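Local coordinates for protein aminopeptidase (Aneurinibacillus sp. AM-1, PDB 5IB9) that probably removes amino acids one at a time from the amino ends of peptides as a zinc-dependent aminopeptidase carrying a protease-associated domain, at residues E63-P68 / F85-N90. Numbering follows the deposited sequence.
Sequences EGYTAP and FTYSPN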
loop_
_atom_site.group_PDB
_atom_site.type_symbol
_atom_site.label_atom_id
_atom_site.label_comp_id
_atom_site.label_asym_id
_atom_site.label_seq_id
_atom_site.Cartn_x
_atom_site.Cartn_y
_atom_site.Cartn_z
ATOM N N GLU A 63 6.953 -4.053 -7.100
ATOM C CA GLU A 63 7.329 -4.276 -8.492
ATOM C C GLU A 63 8.835 -4.140 -8.618
ATOM O O GLU A 63 9.369 -3.075 -8.326
ATOM C CB GLU A 63 6.566 -3.262 -9.385
ATOM C CG GLU A 63 5.042 -3.468 -9.463
ATOM C CD GLU A 63 4.640 -4.893 -9.884
ATOM O OE1 GLU A 63 3.904 -5.592 -9.107
ATOM O OE2 GLU A 63 5.054 -5.314 -10.998
ATOM N N GLY A 64 9.512 -5.201 -9.011
ATOM C CA GLY A 64 10.945 -5.211 -9.196
ATOM C C GLY A 64 11.233 -4.893 -10.663
ATOM O O GLY A 64 10.318 -4.853 -11.501
ATOM N N TYR A 65 12.486 -4.604 -10.952
ATOM C CA TYR A 65 12.872 -4.252 -12.322
ATOM C C TYR A 65 14.035 -5.139 -12.725
ATOM O O TYR A 65 15.012 -5.237 -11.990
ATOM C CB TYR A 65 13.325 -2.790 -12.338
ATOM C CG TYR A 65 13.641 -2.200 -13.715
ATOM C CD1 TYR A 65 12.648 -2.051 -14.664
ATOM C CD2 TYR A 65 14.926 -1.748 -14.016
ATOM C CE1 TYR A 65 12.932 -1.460 -15.926
ATOM C CE2 TYR A 65 15.208 -1.147 -15.282
ATOM C CZ TYR A 65 14.218 -1.028 -16.201
ATOM O OH TYR A 65 14.513 -0.455 -17.435
ATOM N N THR A 66 13.940 -5.760 -13.894
ATOM C CA THR A 66 15.128 -6.326 -14.504
ATOM C C THR A 66 15.639 -5.298 -15.523
ATOM O O THR A 66 14.928 -4.993 -16.480
ATOM C CB THR A 66 14.838 -7.641 -15.209
ATOM O OG1 THR A 66 14.330 -8.570 -14.242
ATOM C CG2 THR A 66 16.130 -8.237 -15.804
ATOM N N ALA A 67 16.860 -4.822 -15.256
ATOM C CA ALA A 67 17.662 -3.920 -16.122
ATOM C C ALA A 67 17.836 -4.423 -17.539
ATOM O O ALA A 67 18.035 -5.614 -17.756
ATOM C CB ALA A 67 19.027 -3.602 -15.461
ATOM N N PRO A 68 17.739 -3.498 -18.535
ATOM C CA PRO A 68 17.748 -3.871 -19.961
ATOM C C PRO A 68 19.107 -4.464 -20.370
ATOM O O PRO A 68 20.156 -4.075 -19.819
ATOM C CB PRO A 68 17.448 -2.537 -20.696
ATOM C CG PRO A 68 17.749 -1.473 -19.732
ATOM C CD PRO A 68 17.516 -2.047 -18.343
ATOM N N PHE A 85 17.509 4.458 -16.770
ATOM C CA PHE A 85 17.050 4.720 -15.432
ATOM C C PHE A 85 16.308 3.437 -14.981
ATOM O O PHE A 85 15.746 2.712 -15.821
ATOM C CB PHE A 85 16.088 5.920 -15.391
ATOM C CG PHE A 85 16.784 7.267 -15.367
ATOM C CD1 PHE A 85 17.090 7.925 -16.568
ATOM C CD2 PHE A 85 17.115 7.901 -14.162
ATOM C CE1 PHE A 85 17.733 9.173 -16.552
ATOM C CE2 PHE A 85 17.773 9.153 -14.140
ATOM C CZ PHE A 85 18.071 9.791 -15.353
ATOM N N THR A 86 16.325 3.153 -13.668
ATOM C CA THR A 86 15.601 1.976 -13.170
ATOM C C THR A 86 14.114 2.231 -13.368
ATOM O O THR A 86 13.646 3.319 -13.084
ATOM C CB THR A 86 15.888 1.758 -11.670
ATOM O OG1 THR A 86 17.278 1.489 -11.508
ATOM C CG2 THR A 86 15.096 0.544 -11.156
ATOM N N TYR A 87 13.401 1.230 -13.888
ATOM C CA TYR A 87 11.997 1.308 -14.288
ATOM C C TYR A 87 11.769 1.955 -15.659
ATOM O O TYR A 87 10.614 2.197 -16.066
ATOM C CB TYR A 87 11.086 1.935 -13.237
ATOM C CG TYR A 87 11.057 1.100 -11.958
ATOM C CD1 TYR A 87 11.750 1.521 -10.833
ATOM C CD2 TYR A 87 10.350 -0.097 -11.919
ATOM C CE1 TYR A 87 11.756 0.749 -9.658
ATOM C CE2 TYR A 87 10.339 -0.868 -10.764
ATOM C CZ TYR A 87 11.036 -0.448 -9.667
ATOM O OH TYR A 87 11.000 -1.240 -8.542
ATOM N N SER A 88 12.863 2.166 -16.381
ATOM C CA SER A 88 12.675 2.629 -17.768
ATOM C C SER A 88 11.932 1.605 -18.629
ATOM O O SER A 88 12.305 0.440 -18.645
ATOM C CB SER A 88 14.036 2.985 -18.413
ATOM O OG SER A 88 13.824 3.365 -19.778
ATOM N N PRO A 89 10.924 2.039 -19.388
ATOM C CA PRO A 89 10.296 1.257 -20.412
ATOM C C PRO A 89 11.337 0.903 -21.523
ATOM O O PRO A 89 12.413 1.522 -21.575
ATOM C CB PRO A 89 9.197 2.181 -20.900
ATOM C CG PRO A 89 8.981 3.187 -19.786
ATOM C CD PRO A 89 10.294 3.361 -19.222
ATOM N N ASN A 90 11.059 -0.135 -22.312
ATOM C CA ASN A 90 11.833 -0.347 -23.562
ATOM C C ASN A 90 11.421 0.668 -24.644
ATOM O O ASN A 90 10.336 1.232 -24.616
ATOM C CB ASN A 90 11.646 -1.772 -24.095
ATOM C CG ASN A 90 11.969 -2.828 -23.072
ATOM O OD1 ASN A 90 11.056 -3.590 -22.619
ATOM N ND2 ASN A 90 13.246 -2.922 -22.695
#
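Tyr65 lays its ring beneath the turn of 85-90, and Tyr87 reaches back from that turn to the strand. Tyr87 N sits above the centre of the Tyr65 ring, 3.1 Å from its plane, with Thr86 C over the same face nearer the rim. CG of Tyr65 is anti to its backbone N (chi1 -174°), which puts CG, the root of the ring, 3.4 Å from Tyr87 N. Its hydroxyl donates a hydrogen bond of 2.7 Å from Tyr65 OH to Ser88 O, lying in the carbonyl plane on a lone pair. Beside the ring, Thr86 CG2 packs on Tyr65 CD2 at 3.7 Å. Tyr87 OH donates a very short bond, 2.5 Å, to Glu63 O, which lies in the plane of the Tyr87 ring at its edge. One face of that ring receives Tyr65 CB in a CH-pi contact, 4.2 Å from CB to the centroid; the two rings meet obliquely, planes at 42°. Each tyrosine thus bonds a backbone carbonyl of the other segment. An alanine in place of Tyr65 would probably leave Ser88 O without this donor and open a gap under the Thr86-Tyr87 peptide. Further out, the turn is held in shape by Ser88 N bonding Phe85 O at 3.0 Å, while Ser88 OG gives a bond to Pro89 O and also bonds Ala166 N. On the strand side, Gly64 and Thr66 pair through their backbones with strand 187-210, and Glu63 OE1 bonds Thr200 OG1. The arrangement is a type II beta turn, Phe85 to Ser88, tied to the end of strand 55-66 by two tyrosine hydroxyls; the side chain of Tyr87 lies about 10 Å from the bound inhibitor.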